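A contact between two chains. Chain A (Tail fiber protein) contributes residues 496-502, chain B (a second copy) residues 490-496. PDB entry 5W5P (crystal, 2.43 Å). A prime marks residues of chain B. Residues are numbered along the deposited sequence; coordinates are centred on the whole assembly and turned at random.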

# COMPACT_ATOMS: atom_id res chain seq x y z
N MSE A 496 -35.60 -18.98 -0.49
CA MSE A 496 -35.37 -19.34 -1.88
C MSE A 496 -36.15 -18.44 -2.83
O MSE A 496 -37.36 -18.29 -2.70
CB MSE A 496 -35.76 -20.80 -2.13
CG MSE A 496 -34.76 -21.83 -1.66
SE MSE A 496 -35.36 -23.65 -2.09
CE MSE A 496 -34.68 -23.78 -3.92
N ASN A 497 -35.44 -17.85 -3.78
CA ASN A 497 -36.05 -17.10 -4.88
C ASN A 497 -35.85 -17.93 -6.15
O ASN A 497 -34.74 -17.98 -6.70
CB ASN A 497 -35.42 -15.71 -5.02
CG ASN A 497 -36.17 -14.83 -6.01
OD1 ASN A 497 -37.09 -14.10 -5.63
ND2 ASN A 497 -35.77 -14.90 -7.28
N ILE A 498 -36.92 -18.58 -6.60
CA ILE A 498 -36.85 -19.49 -7.74
C ILE A 498 -37.48 -18.78 -8.93
O ILE A 498 -38.69 -18.82 -9.14
CB ILE A 498 -37.53 -20.83 -7.44
CG1 ILE A 498 -37.04 -21.39 -6.11
CG2 ILE A 498 -37.29 -21.82 -8.58
CD1 ILE A 498 -37.84 -22.58 -5.63
N PHE A 499 -36.64 -18.13 -9.73
CA PHE A 499 -37.09 -17.49 -10.97
C PHE A 499 -37.23 -18.56 -12.04
O PHE A 499 -36.23 -19.13 -12.50
CB PHE A 499 -36.11 -16.39 -11.40
CG PHE A 499 -36.46 -15.74 -12.71
CD1 PHE A 499 -37.78 -15.61 -13.12
CD2 PHE A 499 -35.47 -15.24 -13.54
CE1 PHE A 499 -38.10 -15.01 -14.33
CE2 PHE A 499 -35.79 -14.64 -14.74
CZ PHE A 499 -37.10 -14.52 -15.14
N MSE A 500 -38.46 -18.85 -12.45
CA MSE A 500 -38.71 -19.88 -13.44
C MSE A 500 -39.05 -19.27 -14.79
O MSE A 500 -39.97 -18.45 -14.91
CB MSE A 500 -39.84 -20.80 -13.00
CG MSE A 500 -39.64 -21.46 -11.64
SE MSE A 500 -41.33 -21.97 -10.81
CE MSE A 500 -41.86 -20.21 -10.15
N GLN A 501 -38.31 -19.68 -15.82
CA GLN A 501 -38.57 -19.27 -17.19
C GLN A 501 -39.02 -20.50 -17.97
O GLN A 501 -38.24 -21.44 -18.15
CB GLN A 501 -37.32 -18.64 -17.82
CG GLN A 501 -36.99 -17.27 -17.24
CD GLN A 501 -35.66 -16.71 -17.75
OE1 GLN A 501 -34.61 -17.33 -17.59
NE2 GLN A 501 -35.72 -15.54 -18.37
N MSE A 502 -40.28 -20.51 -18.40
CA MSE A 502 -40.79 -21.62 -19.19
C MSE A 502 -40.40 -21.42 -20.64
O MSE A 502 -40.71 -20.40 -21.25
CB MSE A 502 -42.32 -21.75 -19.05
CG MSE A 502 -42.89 -21.16 -17.77
SE MSE A 502 -42.17 -21.94 -16.13
CE MSE A 502 -42.90 -20.64 -14.88
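Chain B (490-496) RACTADM

The contact is a small, largely buried packing of two strands through their side chains, in which chain B runs roughly antiparallel to chain A and a single direct hydrogen bond, flanked by a water, sits beside an apolar patch centred on Phe499.

Chain A is extended throughout, residues 496-502 forming part of a longer strand. In chain B, Ala491′ belongs to a non-strand segment, and the strand comprising residues 492-496 follows it and continues beyond the stretch. The N-to-C directions of the two strands make an angle of 149°, so they run in broadly opposite senses but are skewed well away from strict antiparallel alignment. Their axes come no closer than 8.1 Å, too far apart for the ladder of backbone hydrogen bonds that joins neighbouring strands of one sheet; the space between them is filled by side chains instead. In the register, Phe499 CA lies 6.6 Å from Thr493′ CA, whereas Gln501 CA and Ala491′ CA are 9.4 Å apart, so the backbones are farther apart at the second pair.

The directions of the side chains largely follow the alternation of an extended chain. On chain A, the CA-to-CB bonds of Asn497, Phe499 and Gln501 point toward chain B, while those of Ile498 and Met500, the latter a selenomethionine, point away. On chain B, Ala491′ and Thr493′ point toward chain A, and Cys492′ and Ala494′ point away.

Thr493′ is the hinge between the polar and apolar parts of the contact. Its hydroxyl accepts a hydrogen bond from the Asn497 side-chain amide, with ND2 of Asn497 2.7 Å from OG1 of Thr493′ and an N-H...O angle of 149°. Its methyl turns to the aromatic ring, CG2 of Thr493′ lying 3.4 Å from CD1 of Phe499 in an oblique position. The p rotamer of Thr493′ and the t rotamers of Asn497 and Phe499 accompany this arrangement.

Farther along the ring, CZ of Phe499 meets CB of Ala491′ at 3.8 Å. This methyl lies at the ring edge, near its plane, so the small alanine side chain abuts the tip of the phenylalanine. Gln501 reaches the same methyl, its NE2 also 3.8 Å from CB of Ala491′; the amide is hydrogen-bonded elsewhere in the structure. Although the side chain of Cys492′ is directed away, its backbone still passes near the ring, N of Cys492′ being 4.3 Å from CE2 of Phe499.

At the other end, Asp495′ faces Asn497 across a water. The CA-to-CB bond of Asp495′ points sideways, but the end of the side chain comes nearer to chain A, leaving its OD1 4.3 Å from OD1 of Asn497. Water 1 lies between them, 2.7 Å from OD1 of Asn497 and 2.9 Å from OD1 of Asp495′, within hydrogen-bonding reach of both. Altogether the two stretches bury 254 Å² against each other, with Thr493′ and Phe499 contributing most.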

# COMPACT_ATOMS: atom_id res chain seq x y z
N ARG B 490 -32.38 -8.88 -19.77
CA ARG B 490 -33.44 -8.01 -19.28
C ARG B 490 -34.16 -8.59 -18.07
O ARG B 490 -34.34 -7.90 -17.06
CB ARG B 490 -34.43 -7.71 -20.40
CG ARG B 490 -33.79 -7.14 -21.64
CD ARG B 490 -34.75 -6.28 -22.43
NE ARG B 490 -34.11 -5.70 -23.61
CZ ARG B 490 -34.37 -6.07 -24.86
NH1 ARG B 490 -35.27 -7.02 -25.10
NH2 ARG B 490 -33.74 -5.50 -25.87
N ALA B 491 -34.58 -9.85 -18.15
CA ALA B 491 -35.45 -10.44 -17.13
C ALA B 491 -34.77 -10.47 -15.77
O ALA B 491 -33.55 -10.58 -15.65
CB ALA B 491 -35.86 -11.85 -17.54
N CYS B 492 -35.59 -10.37 -14.72
CA CYS B 492 -35.12 -10.44 -13.35
C CYS B 492 -36.32 -10.61 -12.43
O CYS B 492 -37.47 -10.48 -12.86
CB CYS B 492 -34.31 -9.19 -12.96
SG CYS B 492 -35.23 -7.64 -13.08
N THR B 493 -36.04 -10.92 -11.17
CA THR B 493 -37.03 -10.94 -10.12
C THR B 493 -36.52 -10.08 -8.96
O THR B 493 -35.33 -9.74 -8.90
CB THR B 493 -37.34 -12.36 -9.64
OG1 THR B 493 -36.13 -13.01 -9.23
CG2 THR B 493 -37.99 -13.15 -10.76
N ALA B 494 -37.42 -9.73 -8.05
CA ALA B 494 -37.09 -8.77 -7.01
C ALA B 494 -38.13 -8.81 -5.91
O ALA B 494 -39.28 -9.21 -6.12
CB ALA B 494 -36.98 -7.35 -7.58
N ASP B 495 -37.70 -8.37 -4.72
CA ASP B 495 -38.56 -8.11 -3.58
C ASP B 495 -38.68 -6.61 -3.36
O ASP B 495 -37.80 -5.84 -3.76
CB ASP B 495 -38.03 -8.78 -2.31
CG ASP B 495 -38.02 -10.29 -2.39
OD1 ASP B 495 -38.71 -10.86 -3.26
OD2 ASP B 495 -37.32 -10.92 -1.57
N MSE B 496 -39.77 -6.20 -2.72
CA MSE B 496 -40.00 -4.80 -2.41
C MSE B 496 -40.40 -4.61 -0.95
O MSE B 496 -41.35 -5.24 -0.47
CB MSE B 496 -41.08 -4.21 -3.31
CG MSE B 496 -40.63 -3.85 -4.71
SE MSE B 496 -42.09 -3.05 -5.74
CE MSE B 496 -41.90 -1.19 -5.17
O HOH W 1 -39.07 -12.33 -5.71